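Side-chain contacts in phytochromobilin synthase (Solanum lycopersicum, PDB 6KME), which probably reduces biliverdin IX alpha to phytochromobilin with electrons from ferredoxin, making the chromophore precursor of plant phytochromes: residues A[151-154]-A[155-159]; A[204-207]-A[208-211]; A[232-235]-A[236-240]. The protein carries 1 engineered substitution. All coordinates share one frame; numbering follows the deposited sequence.

How the contacts relate
The three contacts are local and come in series along the chain: contact 1 on helix 151-160, contact 2 near the end of helix 188-211, contact 3 at the end of helix 218-238, running past it into Asp239 and Pro240. Contacts 1 and 2 have centres about 18 Å apart and touch, Leu153 CD2 lying 3.9 Å from Ala204 CB. Contact 3 lies across the chain's centre from both, its centre about 27 Å from that of contact 1 and about 26 Å from that of contact 2. A seven-stranded antiparallel sheet forms the middle of the fold. Contact 3 alone borders the bilin; contact 1 joins two helices, and contact 2 sets helix 188-211 against helix 34-47 and the sheet.

Contact 1: residues A[151-154]-A[155-159]; sequences ITLG and LKYSK
Leu153 and Tyr157, one helical turn apart, meet at the rim of the phenol ring. The methyl CD1 of Leu153 lies in the ring plane at its edge, 3.9 Å from Tyr157 CE2, and the two side chains run past each other at a slant. Leu153 reaches this place because its CG is anti to the backbone N (chi1 169°), which carries the isobutyl group along the helix toward residue 157. The ring of Tyr157 stands beside the turn that holds Leu153.

One face of the same ring is brushed near its rim by Lys156 CG, 4.1 Å above the plane. From there the lysine chain runs on fully extended. Its NZ makes a long, weak ion pair with Asp200 of helix 188-211, whose OD2 also takes a hydrogen bond with the Tyr157 hydroxyl. Leu153 touches Asp200 and Tyr201 of that helix, while Tyr157 packs on Ser196 and Ala197.

Elsewhere on the helix, Leu155 and Ile151 lean on Arg307 in a loop. Ser158 turns its hydroxyl back to the backbone, donating from OG to Leu155 O at 3.2 Å, a bond made possible by an OG placed between the backbone N and the carbonyl carbon (chi1 80°).

The main chain beneath keeps the helical bonding pattern, though unevenly: Leu155 N bonds to Ile151 O at 2.9 Å and Ser158 N to Gly154 O at 3.0 Å, whereas Tyr157 N to Leu153 O, at 3.5 Å, is weak. The chemistry is thus divided along one face: an apolar leucine-tyrosine step lies against helix 188-211, and the polar ends of Tyr157 and Lys156 converge on one carboxylate, whose charge would probably be partly offset by the nearby ammonium.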
# COMPACT_ATOMS: atom_id res chain seq x y z
N ILE A 151 17.56 -4.20 -5.58
CA ILE A 151 17.24 -4.70 -6.92
C ILE A 151 17.30 -6.23 -6.95
O ILE A 151 16.45 -6.88 -7.57
CB ILE A 151 18.18 -4.07 -7.97
CG1 ILE A 151 17.99 -2.55 -8.03
CG2 ILE A 151 17.97 -4.70 -9.37
CD1 ILE A 151 16.55 -2.09 -7.93
N THR A 152 18.28 -6.84 -6.27
CA THR A 152 18.37 -8.30 -6.27
C THR A 152 17.16 -8.93 -5.57
O THR A 152 16.70 -10.00 -5.98
CB THR A 152 19.67 -8.76 -5.61
OG1 THR A 152 19.73 -8.29 -4.26
CG2 THR A 152 20.87 -8.23 -6.37
N LEU A 153 16.64 -8.28 -4.53
CA LEU A 153 15.43 -8.78 -3.88
C LEU A 153 14.25 -8.76 -4.86
O LEU A 153 13.51 -9.74 -4.98
CB LEU A 153 15.11 -7.96 -2.63
CG LEU A 153 13.73 -8.17 -1.98
CD1 LEU A 153 13.55 -9.58 -1.44
CD2 LEU A 153 13.49 -7.13 -0.88
N GLY A 154 14.05 -7.64 -5.56
CA GLY A 154 12.98 -7.58 -6.54
C GLY A 154 13.14 -8.60 -7.64
O GLY A 154 12.15 -9.15 -8.14
N LEU A 155 14.39 -8.88 -8.04
CA LEU A 155 14.64 -9.86 -9.09
C LEU A 155 14.28 -11.27 -8.63
O LEU A 155 13.76 -12.07 -9.41
CB LEU A 155 16.09 -9.78 -9.55
CG LEU A 155 16.43 -10.35 -10.92
CD1 LEU A 155 15.59 -9.69 -11.99
CD2 LEU A 155 17.91 -10.17 -11.21
N LYS A 156 14.54 -11.58 -7.35
CA LYS A 156 14.24 -12.90 -6.82
C LYS A 156 12.76 -13.25 -6.99
O LYS A 156 12.42 -14.35 -7.42
CB LYS A 156 14.63 -12.97 -5.34
CG LYS A 156 14.37 -14.31 -4.67
CD LYS A 156 14.64 -14.21 -3.17
CE LYS A 156 14.70 -15.59 -2.51
NZ LYS A 156 14.81 -15.46 -1.02
N TYR A 157 11.87 -12.32 -6.65
CA TYR A 157 10.45 -12.64 -6.65
C TYR A 157 9.76 -12.31 -7.96
O TYR A 157 8.71 -12.91 -8.26
CB TYR A 157 9.76 -11.94 -5.48
CG TYR A 157 10.11 -12.62 -4.19
CD1 TYR A 157 9.54 -13.84 -3.87
CD2 TYR A 157 11.06 -12.09 -3.33
CE1 TYR A 157 9.86 -14.49 -2.71
CE2 TYR A 157 11.39 -12.74 -2.15
CZ TYR A 157 10.78 -13.94 -1.85
OH TYR A 157 11.10 -14.61 -0.70
N SER A 158 10.31 -11.40 -8.76
CA SER A 158 9.74 -11.15 -10.09
C SER A 158 9.78 -12.41 -10.94
O SER A 158 8.95 -12.58 -11.84
CB SER A 158 10.49 -10.01 -10.78
OG SER A 158 11.70 -10.49 -11.34
N LYS A 159 10.73 -13.31 -10.68
CA LYS A 159 10.78 -14.57 -11.41
C LYS A 159 9.69 -15.53 -10.94
O LYS A 159 9.09 -16.24 -11.75
CB LYS A 159 12.16 -15.21 -11.27
CG LYS A 159 13.29 -14.35 -11.79
CD LYS A 159 14.63 -15.06 -11.65
CE LYS A 159 15.79 -14.15 -12.03
NZ LYS A 159 17.10 -14.84 -11.89

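Contact 2: residues A[204-207]-A[208-211]; sequences AWLG and LMDR
Met209 N bonds to Trp205 O at 2.9 Å, with an angle of 160° at the hydrogen, and the turn is continued by Asp210 N to Leu206 O at 3.0 Å. Gly207 O and the guanidinium of Arg211 are joined through a water, which donates to the carbonyl at 2.8 Å and accepts from Arg211 NH1 in the guanidinium plane. The Asp210 carboxylate bends back over its own turn and finds its partner outside it, OD1 being hydrogen-bonded to His47 ND1 of helix 34-47.

Packing lies on the buried flank. Met209, extended as far as its sulfur with CG anti to the backbone N (chi1 -178°), runs alongside Leu206 in the same direction, and its bend at the last torsion brings CE to 4.0 Å from Leu206 CD2. Its SD stands obliquely to the six-membered ring of Trp205, 5.0 Å from the centroid, in a Met-aromatic contact. The indole NE1 is tied to Pro111 O, while Ile81 of strand 81-91 meets both Trp205 and Met209. Sulfur and indole therefore form an apolar joint with the sheet, while Leu206 faces helix 34-47 and the charged ends of Asp210 and Arg211 remain on the exposed flank.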
# COMPACT_ATOMS: atom_id res chain seq x y z
N ALA A 204 13.23 -6.16 4.74
CA ALA A 204 13.98 -5.14 4.02
C ALA A 204 13.55 -3.74 4.45
O ALA A 204 14.39 -2.87 4.66
CB ALA A 204 13.80 -5.32 2.50
N TRP A 205 12.24 -3.53 4.59
CA TRP A 205 11.72 -2.22 4.99
C TRP A 205 12.16 -1.87 6.41
O TRP A 205 12.53 -0.72 6.69
CB TRP A 205 10.19 -2.20 4.86
CG TRP A 205 9.60 -0.85 5.22
CD1 TRP A 205 9.46 0.23 4.39
CD2 TRP A 205 9.11 -0.43 6.51
NE1 TRP A 205 8.92 1.29 5.08
CE2 TRP A 205 8.70 0.92 6.38
CE3 TRP A 205 8.99 -1.07 7.76
CZ2 TRP A 205 8.16 1.64 7.45
CZ3 TRP A 205 8.46 -0.34 8.82
CH2 TRP A 205 8.05 1.00 8.66
N LEU A 206 12.13 -2.85 7.31
CA LEU A 206 12.61 -2.61 8.68
C LEU A 206 14.09 -2.25 8.70
O LEU A 206 14.53 -1.45 9.53
CB LEU A 206 12.33 -3.83 9.56
CG LEU A 206 10.86 -4.10 9.93
CD1 LEU A 206 10.75 -5.45 10.61
CD2 LEU A 206 10.28 -3.01 10.86
N GLY A 207 14.88 -2.83 7.78
CA GLY A 207 16.28 -2.45 7.68
C GLY A 207 16.46 -1.03 7.18
O GLY A 207 17.39 -0.34 7.60
N LEU A 208 15.58 -0.57 6.28
CA LEU A 208 15.57 0.84 5.90
C LEU A 208 15.20 1.72 7.09
O LEU A 208 15.81 2.78 7.30
CB LEU A 208 14.59 1.07 4.75
CG LEU A 208 14.92 0.36 3.43
CD1 LEU A 208 13.90 0.79 2.38
CD2 LEU A 208 16.35 0.68 2.98
N MET A 209 14.19 1.31 7.86
CA MET A 209 13.81 2.07 9.05
C MET A 209 14.99 2.23 10.02
O MET A 209 15.21 3.33 10.54
CB MET A 209 12.62 1.40 9.75
CG MET A 209 12.16 2.19 11.00
SD MET A 209 10.77 1.43 11.88
CE MET A 209 11.63 0.22 12.87
N ASP A 210 15.77 1.17 10.25
CA ASP A 210 16.95 1.28 11.12
C ASP A 210 17.84 2.45 10.74
O ASP A 210 18.39 3.13 11.60
CB ASP A 210 17.82 0.02 11.05
CG ASP A 210 17.14 -1.22 11.59
OD1 ASP A 210 16.11 -1.10 12.29
OD2 ASP A 210 17.70 -2.32 11.33
N ARG A 211 18.03 2.65 9.43
CA ARG A 211 18.98 3.62 8.91
C ARG A 211 18.36 5.00 8.67
O ARG A 211 19.07 5.92 8.24
CB ARG A 211 19.60 3.09 7.60
CG ARG A 211 21.06 2.69 7.72
CD ARG A 211 21.26 1.42 8.54
NE ARG A 211 22.68 1.04 8.64
CZ ARG A 211 23.27 0.15 7.84
NH1 ARG A 211 22.57 -0.44 6.88
NH2 ARG A 211 24.56 -0.14 7.99
O HOH W 1 19.65 -0.14 6.01

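Contact 3: residues A[232-235]-A[236-240]; sequences LTWR and SEKDP. With BLA (biliverdine IX alpha), chain B.
Arg235 and Asp239 form a two-pronged, side-on salt bridge beside biliverdin. Arg235 NE donates to Asp239 OD1 at 2.8 Å, almost straight at 171°, while NH2 reaches OD2 at 2.7 Å on its syn side. The guanidinium meets the carboxylate edge-on, but the planes are turned 39° apart, and OD1 is approached from above its carboxylate plane. Over one guanidinium face lies the bilin methyl CMB, 3.4 Å from NH2. Pro240 CG comes equally close to the bilin nitrogen NA. A water donates to Asp239 OD1 at 2.7 Å and, more weakly, to the bilin carbonyl OB; it also accepts a weak bond from Trp234 NE1, and OB itself lies at the indole edge, in plane.

This is the C-terminal end of helix 218-238, in the ferredoxin-dependent bilin reductase fold, where the chain leaves the helix at Asp239 and delivers the acid and the proline to the substrate pocket. Asp239 N still bonds to Arg235 O, so backbone and side chain tie the same two residues. That carbonyl has a second partner in His242.

Further out, Tyr231 holds Arg235 NH1 and Asn116 holds NH2, fixing the rotation of the guanidinium. Trp234 is packed from several sides: Lys238 CB sits over its six-membered ring 4.0 Å from the centroid, a CH-pi contact with the two side chains crossing at about a right angle; Phe174 stacks on the indole and Phe278 meets it edge-to-face. The lysine bends at chi2 (-58°) and ends on the carbonyls of Asn289 and Lys291.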
# COMPACT_ATOMS: atom_id res chain seq x y z
N LEU A 232 -1.93 9.46 0.12
CA LEU A 232 -3.15 9.08 0.83
C LEU A 232 -4.38 9.55 0.07
O LEU A 232 -5.42 8.88 0.06
CB LEU A 232 -3.17 9.67 2.24
CG LEU A 232 -2.03 9.26 3.16
CD1 LEU A 232 -2.05 10.08 4.47
CD2 LEU A 232 -2.11 7.76 3.45
N THR A 233 -4.29 10.73 -0.54
CA THR A 233 -5.43 11.28 -1.25
C THR A 233 -5.75 10.43 -2.48
O THR A 233 -6.93 10.12 -2.74
CB THR A 233 -5.15 12.72 -1.65
OG1 THR A 233 -5.03 13.53 -0.47
CG2 THR A 233 -6.29 13.26 -2.52
N TRP A 234 -4.73 10.05 -3.24
CA TRP A 234 -4.94 9.17 -4.39
C TRP A 234 -5.62 7.87 -3.96
O TRP A 234 -6.67 7.50 -4.50
CB TRP A 234 -3.62 8.86 -5.10
CG TRP A 234 -3.77 7.72 -6.06
CD1 TRP A 234 -3.41 6.41 -5.85
CD2 TRP A 234 -4.36 7.78 -7.37
NE1 TRP A 234 -3.74 5.66 -6.96
CE2 TRP A 234 -4.31 6.47 -7.91
CE3 TRP A 234 -4.90 8.81 -8.15
CZ2 TRP A 234 -4.81 6.16 -9.19
CZ3 TRP A 234 -5.39 8.50 -9.43
CH2 TRP A 234 -5.34 7.19 -9.93
N ARG A 235 -5.04 7.18 -2.98
CA ARG A 235 -5.55 5.87 -2.59
C ARG A 235 -6.92 5.97 -1.95
O ARG A 235 -7.78 5.12 -2.21
CB ARG A 235 -4.55 5.18 -1.65
CG ARG A 235 -3.24 4.78 -2.35
CD ARG A 235 -2.44 3.75 -1.55
NE ARG A 235 -3.15 2.47 -1.49
CZ ARG A 235 -2.81 1.46 -0.70
NH1 ARG A 235 -1.74 1.57 0.10
NH2 ARG A 235 -3.52 0.35 -0.70
N SER A 236 -7.18 7.00 -1.15
CA SER A 236 -8.50 7.05 -0.54
C SER A 236 -9.59 7.30 -1.58
O SER A 236 -10.74 6.92 -1.36
CB SER A 236 -8.56 8.10 0.58
OG SER A 236 -8.53 9.40 0.06
N GLU A 237 -9.24 7.88 -2.73
CA GLU A 237 -10.22 8.10 -3.80
C GLU A 237 -10.35 6.91 -4.75
O GLU A 237 -11.46 6.59 -5.18
CB GLU A 237 -9.85 9.36 -4.60
CG GLU A 237 -10.89 9.77 -5.66
CD GLU A 237 -12.15 10.41 -5.07
OE1 GLU A 237 -12.05 11.12 -4.04
OE2 GLU A 237 -13.25 10.21 -5.63
N LYS A 238 -9.24 6.23 -5.08
CA LYS A 238 -9.21 5.33 -6.24
C LYS A 238 -8.74 3.89 -5.98
O LYS A 238 -8.67 3.11 -6.94
CB LYS A 238 -8.32 5.93 -7.34
CG LYS A 238 -8.88 7.20 -8.02
CD LYS A 238 -10.25 6.93 -8.63
CE LYS A 238 -10.79 8.10 -9.45
NZ LYS A 238 -12.22 7.87 -9.85
N ASP A 239 -8.38 3.52 -4.74
CA ASP A 239 -7.90 2.16 -4.50
C ASP A 239 -8.95 1.15 -4.97
O ASP A 239 -10.14 1.33 -4.70
CB ASP A 239 -7.57 1.92 -3.02
CG ASP A 239 -6.09 1.53 -2.78
OD1 ASP A 239 -5.17 2.17 -3.34
OD2 ASP A 239 -5.85 0.59 -1.99
N PRO A 240 -8.55 0.09 -5.67
CA PRO A 240 -9.55 -0.85 -6.20
C PRO A 240 -10.41 -1.55 -5.14
O PRO A 240 -11.52 -1.96 -5.46
CB PRO A 240 -8.70 -1.86 -6.98
CG PRO A 240 -7.51 -1.05 -7.41
CD PRO A 240 -7.21 -0.18 -6.20
CHA BLA B . -7.44 -5.20 -8.26
NA BLA B . -5.71 -3.84 -6.90
C1A BLA B . -6.22 -4.32 -8.12
C2A BLA B . -5.37 -3.79 -9.19
C3A BLA B . -4.33 -2.97 -8.55
C4A BLA B . -4.57 -3.01 -7.13
CMA BLA B . -3.18 -2.20 -9.19
CAA BLA B . -5.63 -4.08 -10.69
CBA BLA B . -6.72 -3.16 -11.19
CGA BLA B . -6.10 -1.82 -11.73
O1A BLA B . -5.25 -2.02 -12.54
O2A BLA B . -6.60 -0.84 -11.24
CHB BLA B . -3.77 -2.35 -6.01
NB BLA B . -3.23 -0.14 -6.86
C1B BLA B . -3.29 -1.06 -5.79
C2B BLA B . -2.32 -0.40 -4.72
C3B BLA B . -2.01 0.90 -5.11
C4B BLA B . -2.65 1.11 -6.49
CMB BLA B . -2.08 -1.08 -3.39
OB BLA B . -2.73 2.09 -7.20
CAB BLA B . -1.22 2.09 -4.63
CBB BLA B . -1.01 3.37 -5.01
NC BLA B . -7.96 -4.95 -2.99
C1C BLA B . -7.37 -4.50 -1.79
C2C BLA B . -8.44 -4.70 -0.71
C3C BLA B . -9.56 -5.26 -1.33
C4C BLA B . -9.27 -5.44 -2.84
CMC BLA B . -8.12 -4.29 0.73
OC BLA B . -6.23 -4.07 -1.84
CAC BLA B . -10.84 -5.62 -0.66
CBC BLA B . -11.53 -5.10 0.37
CHD BLA B . -9.95 -5.90 -3.94
ND BLA B . -8.37 -5.36 -5.92
C1D BLA B . -9.49 -5.84 -5.39
C2D BLA B . -10.42 -6.44 -6.42
C3D BLA B . -9.79 -6.30 -7.65
C4D BLA B . -8.44 -5.58 -7.38
CMD BLA B . -11.75 -7.04 -6.01
CAD BLA B . -10.20 -6.69 -9.08
CBD BLA B . -11.32 -5.84 -9.64
CGD BLA B . -10.93 -4.33 -9.97
O1D BLA B . -11.74 -3.55 -9.49
O2D BLA B . -9.91 -4.22 -10.63
O HOH W 2 -9.35 11.52 -1.65
O HOH W 3 -4.65 3.19 -5.75